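Local coordinates for flavin-dependent monooxygenase, oxygenase subunit HsaA (Rhodococcus sp., PDB 2RFQ), which hydroxylates the steroid catabolite 3-HSA at the ortho position to give the catechol 3,4-DHSA, using reduced FMN and molecular oxygen during cholesterol breakdown, at residues Ala63-Phe68 with Ala226-Met231; Tyr250-Ala255 with Gln356-Asp361. All coordinates share one frame; numbering follows the deposited sequence.

Overall arrangement
Two buried contacts in an acyl-CoA dehydrogenase-like chain illustrate how small apolar junctions tie a fold together. Interaction 1 joins the start of helix 65-76, in the N-terminal region, to the loop that leads into helix 233-266; interaction 2 lies further along that same long helix, where residues 250-255 meet helix 354-365. The two centres are 28 Å apart and the nearest atoms about 11 Å, without touching. Interaction 1 lies away from the flavin site and the ligand pocket. Interaction 2 borders the pocket that holds 3-pyridinium-1-ylpropane-1-sulfonate, to which A255 belongs: the F358 side chain is about 7 Å from a bound copy of this ligand and about 10 Å from that of W84, which probably binds FMN.

Interaction 1. Residues Ala63-Phe68 with Ala226-Met231; sequences ADPVLF and APVYKM
At the start of helix 65-76, in the acyl-CoA dehydrogenase-type N-terminal region, A63 and P65 pack against V228 and M231, on and just after a short 3-10 turn that precedes helix 233-266. No hydrogen bond crosses between the segments; the contact is apolar except for one backbone oxygen. V228 and P65 carry the larger share. A chi1 of 68° in V228, measured to CG1, leaves CG2 anti to the backbone N, from where this methyl reaches A63 O at 3.5 Å and also meets P65 CD at 3.8 Å; the proline and valine side chains run alongside one another, pointing opposite ways. The other valine methyl, CG1, lies over the centre of the Y229 ring, 3.7 Å above the plane. M231, a selenomethionine, is kinked about both CB-CG and CG-SE and brings CE to P65 CG at 4.1 Å. Helix 277-309 closes around this patch through Y305, which touches P65, and through E304 and L308, which touch M231. W94 NE1 bonds to V228 O, and Y229 OH to L53 O. D64 is the N-cap of helix 65-76: its OD1 accepts from V66 N at 3.0 Å, the N-H approaching from above the carboxylate plane.

Interaction 2. Residues Tyr250-Ala255 with Gln356-Asp361; sequences YGAYDA and QRFWRD
Helices 233-266 and 354-365 come close enough at A252 and F358 for their CA atoms to lie 6.0 Å apart, an approach consistent with the small G251 and A252 on the first helix. The F358 ring lies against the backbone of that helix: A252 N sits 3.5 Å above one ring face, offset toward the rim, and G251 C is 3.6 Å from F358 CE2, reached obliquely. A side chain at G251 would run into the ring, since a CB there would come within 2.7 Å of F358 CZ. A252 CB meets F358 CB at 3.9 Å. The phenylalanine gets there with CG anti to its carbonyl carbon (chi1 -75°). The ring thereby joins two helices of the C-terminal helical domain of the acyl-CoA dehydrogenase fold. With an alanine in place of F358 the CB-CB touch with A252 could remain, but a gap would probably open where the ring covers the G251-A252 backbone. Within the same turn, R360 holds Q356, four residues earlier, side-on, NE and NH2 both bonding to OE1 from the same face of the amide plane, each at 3.0 Å. R360 NH1 and R357 NE form salt bridges to E31, and W359 stacks on W359 of a second subunit.

Interaction 1. Residues Ala63-Phe68 with Ala226-Met231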
ATOM      1  N   ALA A  63      -6.556 -37.895  -7.085  1.00  8.75           N
ATOM      2  CA  ALA A  63      -6.933 -36.930  -8.105  1.00  9.23           C
ATOM      3  C   ALA A  63      -5.803 -35.986  -8.472  1.00  8.98           C
ATOM      4  O   ALA A  63      -4.853 -35.817  -7.702  1.00 10.18           O
ATOM      5  CB  ALA A  63      -8.132 -36.113  -7.610  1.00 10.33           C
ATOM      6  N   ASP A  64      -5.925 -35.371  -9.645  1.00  9.17           N
ATOM      7  CA  ASP A  64      -5.224 -34.120  -9.976  1.00  8.72           C
ATOM      8  C   ASP A  64      -5.360 -33.172  -8.766  1.00  8.17           C
ATOM      9  O   ASP A  64      -6.468 -32.890  -8.317  1.00  8.26           O
ATOM     10  CB  ASP A  64      -5.940 -33.539 -11.211  1.00  8.78           C
ATOM     11  CG  ASP A  64      -5.299 -32.271 -11.760  1.00 10.19           C
ATOM     12  OD1 ASP A  64      -4.610 -31.531 -11.025  1.00  8.75           O
ATOM     13  OD2 ASP A  64      -5.510 -32.038 -12.962  1.00 12.40           O
ATOM     14  N   PRO A  65      -4.233 -32.701  -8.202  1.00  7.21           N
ATOM     15  CA  PRO A  65      -4.320 -31.859  -6.998  1.00  7.44           C
ATOM     16  C   PRO A  65      -5.083 -30.570  -7.218  1.00  7.41           C
ATOM     17  O   PRO A  65      -5.651 -30.044  -6.255  1.00  7.61           O
ATOM     18  CB  PRO A  65      -2.845 -31.613  -6.596  1.00  7.21           C
ATOM     19  CG  PRO A  65      -2.072 -31.884  -7.865  1.00  7.25           C
ATOM     20  CD  PRO A  65      -2.841 -32.949  -8.616  1.00  7.59           C
ATOM     21  N   VAL A  66      -5.143 -30.085  -8.465  1.00  7.39           N
ATOM     22  CA  VAL A  66      -5.922 -28.862  -8.733  1.00  7.61           C
ATOM     23  C   VAL A  66      -7.410 -29.129  -8.458  1.00  7.78           C
ATOM     24  O   VAL A  66      -8.118 -28.265  -7.973  1.00  7.88           O
ATOM     25  CB  VAL A  66      -5.681 -28.267 -10.124  1.00  7.49           C
ATOM     26  CG1 VAL A  66      -6.622 -27.073 -10.368  1.00  8.05           C
ATOM     27  CG2 VAL A  66      -4.212 -27.817 -10.238  1.00  9.31           C
ATOM     28  N   LEU A  67      -7.880 -30.327  -8.766  1.00  7.29           N
ATOM     29  CA  LEU A  67      -9.275 -30.663  -8.456  1.00  7.76           C
ATOM     30  C   LEU A  67      -9.512 -30.575  -6.943  1.00  8.22           C
ATOM     31  O   LEU A  67     -10.509 -29.997  -6.504  1.00  8.45           O
ATOM     32  CB  LEU A  67      -9.613 -32.066  -8.981  1.00  7.64           C
ATOM     33  CG  LEU A  67     -10.978 -32.610  -8.526  1.00  7.93           C
ATOM     34  CD1 LEU A  67     -12.163 -31.773  -8.944  1.00  8.06           C
ATOM     35  CD2 LEU A  67     -11.173 -34.033  -9.039  1.00  8.35           C
ATOM     36  N   PHE A  68      -8.580 -31.113  -6.159  1.00  7.91           N
ATOM     37  CA  PHE A  68      -8.707 -31.084  -4.703  1.00  8.00           C
ATOM     38  C   PHE A  68      -8.765 -29.633  -4.201  1.00  8.49           C
ATOM     39  O   PHE A  68      -9.671 -29.276  -3.417  1.00  7.38           O
ATOM     40  CB  PHE A  68      -7.550 -31.824  -4.020  1.00  8.07           C
ATOM     41  CG  PHE A  68      -7.591 -31.719  -2.523  1.00  8.08           C
ATOM     42  CD1 PHE A  68      -8.487 -32.491  -1.787  1.00  8.58           C
ATOM     43  CD2 PHE A  68      -6.737 -30.834  -1.848  1.00 10.03           C
ATOM     44  CE1 PHE A  68      -8.544 -32.392  -0.388  1.00 10.57           C
ATOM     45  CE2 PHE A  68      -6.812 -30.706  -0.448  1.00 11.32           C
ATOM     46  CZ  PHE A  68      -7.705 -31.488   0.273  1.00 10.66           C
ATOM     47  N   ALA A 226       0.550 -43.275  -8.059  1.00  8.90           N
ATOM     48  CA  ALA A 226      -0.047 -42.140  -8.776  1.00  8.69           C
ATOM     49  C   ALA A 226       0.868 -40.904  -8.681  1.00  8.29           C
ATOM     50  O   ALA A 226       1.511 -40.680  -7.641  1.00  8.96           O
ATOM     51  CB  ALA A 226      -1.431 -41.812  -8.252  1.00  8.89           C
ATOM     52  N   PRO A 227       0.957 -40.117  -9.768  1.00  8.25           N
ATOM     53  CA  PRO A 227       1.885 -38.964  -9.738  1.00  8.04           C
ATOM     54  C   PRO A 227       1.574 -37.931  -8.653  1.00  8.04           C
ATOM     55  O   PRO A 227       2.489 -37.238  -8.199  1.00  7.88           O
ATOM     56  CB  PRO A 227       1.768 -38.357 -11.147  1.00  8.82           C
ATOM     57  CG  PRO A 227       0.409 -38.879 -11.678  1.00  9.48           C
ATOM     58  CD  PRO A 227       0.331 -40.277 -11.106  1.00  8.42           C
ATOM     59  N   VAL A 228       0.322 -37.834  -8.212  1.00  7.19           N
ATOM     60  CA  VAL A 228       0.005 -36.847  -7.173  1.00  7.81           C
ATOM     61  C   VAL A 228       0.831 -37.088  -5.886  1.00  7.40           C
ATOM     62  O   VAL A 228       1.158 -36.127  -5.169  1.00  7.14           O
ATOM     63  CB  VAL A 228      -1.522 -36.782  -6.867  1.00  7.88           C
ATOM     64  CG1 VAL A 228      -2.017 -38.069  -6.186  1.00  8.87           C
ATOM     65  CG2 VAL A 228      -1.844 -35.557  -6.003  1.00 10.36           C
ATOM     66  N   TYR A 229       1.205 -38.347  -5.613  1.00  7.36           N
ATOM     67  CA  TYR A 229       1.937 -38.646  -4.361  1.00  7.19           C
ATOM     68  C   TYR A 229       3.425 -38.288  -4.438  1.00  8.09           C
ATOM     69  O   TYR A 229       4.132 -38.392  -3.428  1.00  9.22           O
ATOM     70  CB  TYR A 229       1.710 -40.100  -3.883  1.00  7.53           C
ATOM     71  CG  TYR A 229       0.246 -40.384  -3.729  1.00  7.05           C
ATOM     72  CD1 TYR A 229      -0.527 -39.648  -2.813  1.00  6.90           C
ATOM     73  CD2 TYR A 229      -0.398 -41.321  -4.538  1.00  9.72           C
ATOM     74  CE1 TYR A 229      -1.908 -39.824  -2.707  1.00  8.75           C
ATOM     75  CE2 TYR A 229      -1.759 -41.533  -4.427  1.00  8.52           C
ATOM     76  CZ  TYR A 229      -2.513 -40.795  -3.508  1.00  9.23           C
ATOM     77  OH  TYR A 229      -3.864 -40.976  -3.403  1.00 10.10           O
ATOM     78  N   LYS A 230       3.888 -37.838  -5.611  1.00  7.28           N
ATOM     79  CA  LYS A 230       5.279 -37.397  -5.770  1.00  7.61           C
ATOM     80  C   LYS A 230       5.371 -35.864  -5.651  1.00  7.33           C
ATOM     81  O   LYS A 230       6.458 -35.283  -5.797  1.00  8.39           O
ATOM     82  CB  LYS A 230       5.850 -37.896  -7.094  1.00  7.86           C
ATOM     83  CG  LYS A 230       5.919 -39.410  -7.102  1.00 10.55           C
ATOM     84  CD  LYS A 230       6.499 -39.954  -8.392  1.00 12.71           C
ATOM     85  CE  LYS A 230       6.727 -41.467  -8.247  1.00 17.62           C
ATOM     86  NZ  LYS A 230       5.455 -42.261  -8.281  1.00 19.97           N
HETATM   87  N   MSE A 231       4.226 -35.220  -5.417  1.00  6.19           N
HETATM   88  CA  MSE A 231       4.223 -33.762  -5.223  1.00  6.25           C
HETATM   89  C   MSE A 231       4.982 -33.388  -3.947  1.00  5.68           C
HETATM   90  O   MSE A 231       4.897 -34.108  -2.968  1.00  6.28           O
HETATM   91  CB  MSE A 231       2.790 -33.225  -5.130  1.00  6.82           C
HETATM   92  CG  MSE A 231       2.019 -33.372  -6.424  1.00  7.21           C
HETATM   93 SE   MSE A 231       2.428 -31.898  -7.664  1.00 13.23          SE
HETATM   94  CE  MSE A 231       1.549 -30.431  -6.667  1.00 10.09           C
TER

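Interaction 2. Residues Tyr250-Ala255 with Gln356-Asp361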
ATOM      1  N   TYR A 250     -13.414 -15.460  -2.101  1.00  6.42           N
ATOM      2  CA  TYR A 250     -14.484 -15.600  -3.107  1.00  7.75           C
ATOM      3  C   TYR A 250     -15.863 -15.438  -2.456  1.00  7.52           C
ATOM      4  O   TYR A 250     -16.754 -14.725  -2.979  1.00  7.73           O
ATOM      5  CB  TYR A 250     -14.411 -16.944  -3.835  1.00  7.29           C
ATOM      6  CG  TYR A 250     -13.428 -16.971  -4.990  1.00  8.33           C
ATOM      7  CD1 TYR A 250     -12.105 -17.316  -4.777  1.00  8.71           C
ATOM      8  CD2 TYR A 250     -13.820 -16.604  -6.274  1.00  9.93           C
ATOM      9  CE1 TYR A 250     -11.186 -17.373  -5.840  1.00  8.69           C
ATOM     10  CE2 TYR A 250     -12.907 -16.629  -7.351  1.00  9.12           C
ATOM     11  CZ  TYR A 250     -11.580 -17.008  -7.099  1.00  7.88           C
ATOM     12  OH  TYR A 250     -10.661 -17.044  -8.127  1.00  9.51           O
ATOM     13  N   GLY A 251     -16.033 -16.075  -1.300  1.00  7.68           N
ATOM     14  CA  GLY A 251     -17.319 -16.046  -0.588  1.00  7.52           C
ATOM     15  C   GLY A 251     -17.636 -14.639  -0.121  1.00  7.90           C
ATOM     16  O   GLY A 251     -18.778 -14.172  -0.265  1.00  8.63           O
ATOM     17  N   ALA A 252     -16.622 -13.974   0.431  1.00  7.80           N
ATOM     18  CA  ALA A 252     -16.771 -12.597   0.907  1.00  8.49           C
ATOM     19  C   ALA A 252     -17.142 -11.686  -0.262  1.00  8.24           C
ATOM     20  O   ALA A 252     -18.029 -10.814  -0.146  1.00  8.82           O
ATOM     21  CB  ALA A 252     -15.486 -12.122   1.557  1.00  8.39           C
ATOM     22  N   TYR A 253     -16.441 -11.864  -1.378  1.00  7.66           N
ATOM     23  CA  TYR A 253     -16.721 -11.064  -2.587  1.00  7.63           C
ATOM     24  C   TYR A 253     -18.176 -11.241  -3.061  1.00  8.80           C
ATOM     25  O   TYR A 253     -18.909 -10.260  -3.275  1.00  9.33           O
ATOM     26  CB  TYR A 253     -15.738 -11.465  -3.689  1.00  7.53           C
ATOM     27  CG  TYR A 253     -15.980 -10.655  -4.932  1.00  6.78           C
ATOM     28  CD1 TYR A 253     -15.450  -9.369  -5.056  1.00  6.80           C
ATOM     29  CD2 TYR A 253     -16.792 -11.151  -5.959  1.00  8.59           C
ATOM     30  CE1 TYR A 253     -15.715  -8.601  -6.202  1.00  7.19           C
ATOM     31  CE2 TYR A 253     -17.051 -10.385  -7.131  1.00  7.53           C
ATOM     32  CZ  TYR A 253     -16.513  -9.114  -7.220  1.00  7.83           C
ATOM     33  OH  TYR A 253     -16.762  -8.362  -8.357  1.00  9.43           O
ATOM     34  N   ASP A 254     -18.603 -12.488  -3.186  1.00  8.42           N
ATOM     35  CA  ASP A 254     -19.954 -12.767  -3.682  1.00  9.65           C
ATOM     36  C   ASP A 254     -20.998 -12.214  -2.717  1.00  9.70           C
ATOM     37  O   ASP A 254     -21.998 -11.638  -3.167  1.00 10.29           O
ATOM     38  CB  ASP A 254     -20.137 -14.270  -3.865  1.00  9.85           C
ATOM     39  CG  ASP A 254     -19.378 -14.816  -5.063  1.00 12.23           C
ATOM     40  OD1 ASP A 254     -18.948 -14.047  -5.975  1.00 11.71           O
ATOM     41  OD2 ASP A 254     -19.211 -16.061  -5.094  1.00 14.53           O
ATOM     42  N   ALA A 255     -20.770 -12.364  -1.408  1.00  9.65           N
ATOM     43  CA  ALA A 255     -21.736 -11.889  -0.397  1.00 10.38           C
ATOM     44  C   ALA A 255     -21.838 -10.368  -0.515  1.00 10.08           C
ATOM     45  O   ALA A 255     -22.944  -9.804  -0.567  1.00 10.84           O
ATOM     46  CB  ALA A 255     -21.300 -12.304   1.039  1.00  9.88           C
ATOM     47  N   GLN A 356     -18.363 -10.044   7.842  1.00  7.31           N
ATOM     48  CA  GLN A 356     -17.509  -9.894   9.034  1.00  6.70           C
ATOM     49  C   GLN A 356     -16.943 -11.258   9.470  1.00  6.84           C
ATOM     50  O   GLN A 356     -15.846 -11.321  10.033  1.00  6.99           O
ATOM     51  CB  GLN A 356     -18.223  -9.195  10.194  1.00  7.14           C
ATOM     52  CG  GLN A 356     -19.541  -9.836  10.601  1.00  7.81           C
ATOM     53  CD  GLN A 356     -19.385 -10.945  11.654  1.00  9.99           C
ATOM     54  OE1 GLN A 356     -18.533 -10.862  12.541  1.00  8.56           O
ATOM     55  NE2 GLN A 356     -20.265 -11.968  11.589  1.00  9.24           N
ATOM     56  N   ARG A 357     -17.708 -12.331   9.230  1.00  6.32           N
ATOM     57  CA  ARG A 357     -17.213 -13.686   9.549  1.00  6.38           C
ATOM     58  C   ARG A 357     -16.048 -14.089   8.648  1.00  6.87           C
ATOM     59  O   ARG A 357     -15.037 -14.591   9.142  1.00  6.91           O
ATOM     60  CB  ARG A 357     -18.340 -14.717   9.468  1.00  6.53           C
ATOM     61  CG  ARG A 357     -17.967 -16.015  10.181  1.00  6.92           C
ATOM     62  CD  ARG A 357     -19.025 -17.060   9.962  1.00  8.27           C
ATOM     63  NE  ARG A 357     -20.290 -16.652  10.563  1.00 10.07           N
ATOM     64  CZ  ARG A 357     -21.380 -16.316   9.882  1.00  9.98           C
ATOM     65  NH1 ARG A 357     -21.388 -16.354   8.554  1.00  9.42           N
ATOM     66  NH2 ARG A 357     -22.481 -15.963  10.545  1.00 10.21           N
ATOM     67  N   PHE A 358     -16.184 -13.900   7.325  1.00  6.50           N
ATOM     68  CA  PHE A 358     -15.076 -14.204   6.419  1.00  6.29           C
ATOM     69  C   PHE A 358     -13.853 -13.383   6.788  1.00  7.09           C
ATOM     70  O   PHE A 358     -12.724 -13.864   6.697  1.00  7.39           O
ATOM     71  CB  PHE A 358     -15.482 -13.886   4.989  1.00  6.28           C
ATOM     72  CG  PHE A 358     -16.430 -14.907   4.370  1.00  6.87           C
ATOM     73  CD1 PHE A 358     -16.073 -16.268   4.273  1.00  9.21           C
ATOM     74  CD2 PHE A 358     -17.649 -14.488   3.828  1.00  6.77           C
ATOM     75  CE1 PHE A 358     -16.937 -17.192   3.655  1.00  8.53           C
ATOM     76  CE2 PHE A 358     -18.535 -15.403   3.231  1.00  7.86           C
ATOM     77  CZ  PHE A 358     -18.164 -16.759   3.128  1.00  7.52           C
ATOM     78  N   TRP A 359     -14.093 -12.139   7.214  1.00  6.76           N
ATOM     79  CA  TRP A 359     -13.008 -11.223   7.617  1.00  7.03           C
ATOM     80  C   TRP A 359     -12.252 -11.792   8.814  1.00  6.52           C
ATOM     81  O   TRP A 359     -11.036 -11.966   8.752  1.00  6.37           O
ATOM     82  CB  TRP A 359     -13.618  -9.824   7.898  1.00  7.01           C
ATOM     83  CG  TRP A 359     -12.663  -8.770   8.363  1.00  5.88           C
ATOM     84  CD1 TRP A 359     -11.613  -8.209   7.663  1.00  7.91           C
ATOM     85  CD2 TRP A 359     -12.670  -8.154   9.646  1.00  7.59           C
ATOM     86  NE1 TRP A 359     -10.969  -7.264   8.451  1.00  8.21           N
ATOM     87  CE2 TRP A 359     -11.599  -7.212   9.670  1.00  7.98           C
ATOM     88  CE3 TRP A 359     -13.479  -8.300  10.781  1.00  8.37           C
ATOM     89  CZ2 TRP A 359     -11.341  -6.397  10.793  1.00  9.48           C
ATOM     90  CZ3 TRP A 359     -13.212  -7.493  11.908  1.00  9.53           C
ATOM     91  CH2 TRP A 359     -12.150  -6.582  11.905  1.00  9.12           C
ATOM     92  N   ARG A 360     -12.969 -12.126   9.890  1.00  6.66           N
ATOM     93  CA  ARG A 360     -12.299 -12.698  11.068  1.00  5.86           C
ATOM     94  C   ARG A 360     -11.657 -14.030  10.761  1.00  5.95           C
ATOM     95  O   ARG A 360     -10.527 -14.321  11.202  1.00  6.19           O
ATOM     96  CB  ARG A 360     -13.294 -12.854  12.207  1.00  6.21           C
ATOM     97  CG  ARG A 360     -13.683 -11.481  12.806  1.00  7.40           C
ATOM     98  CD  ARG A 360     -14.671 -11.651  13.967  1.00  8.07           C
ATOM     99  NE  ARG A 360     -15.985 -12.132  13.522  1.00  8.46           N
ATOM    100  CZ  ARG A 360     -16.430 -13.384  13.637  1.00  8.06           C
ATOM    101  NH1 ARG A 360     -15.674 -14.344  14.179  1.00  9.13           N
ATOM    102  NH2 ARG A 360     -17.640 -13.692  13.192  1.00 10.29           N
ATOM    103  N   ASP A 361     -12.374 -14.842   9.984  1.00  6.89           N
ATOM    104  CA  ASP A 361     -11.871 -16.176   9.614  1.00  6.29           C
ATOM    105  C   ASP A 361     -10.544 -16.125   8.831  1.00  6.80           C
ATOM    106  O   ASP A 361      -9.622 -16.913   9.107  1.00  7.19           O
ATOM    107  CB  ASP A 361     -12.933 -16.921   8.808  1.00  7.84           C
ATOM    108  CG  ASP A 361     -14.082 -17.446   9.669  1.00  8.08           C
ATOM    109  OD1 ASP A 361     -14.049 -17.353  10.916  1.00  7.06           O
ATOM    110  OD2 ASP A 361     -15.079 -17.939   9.079  1.00  8.15           O
TER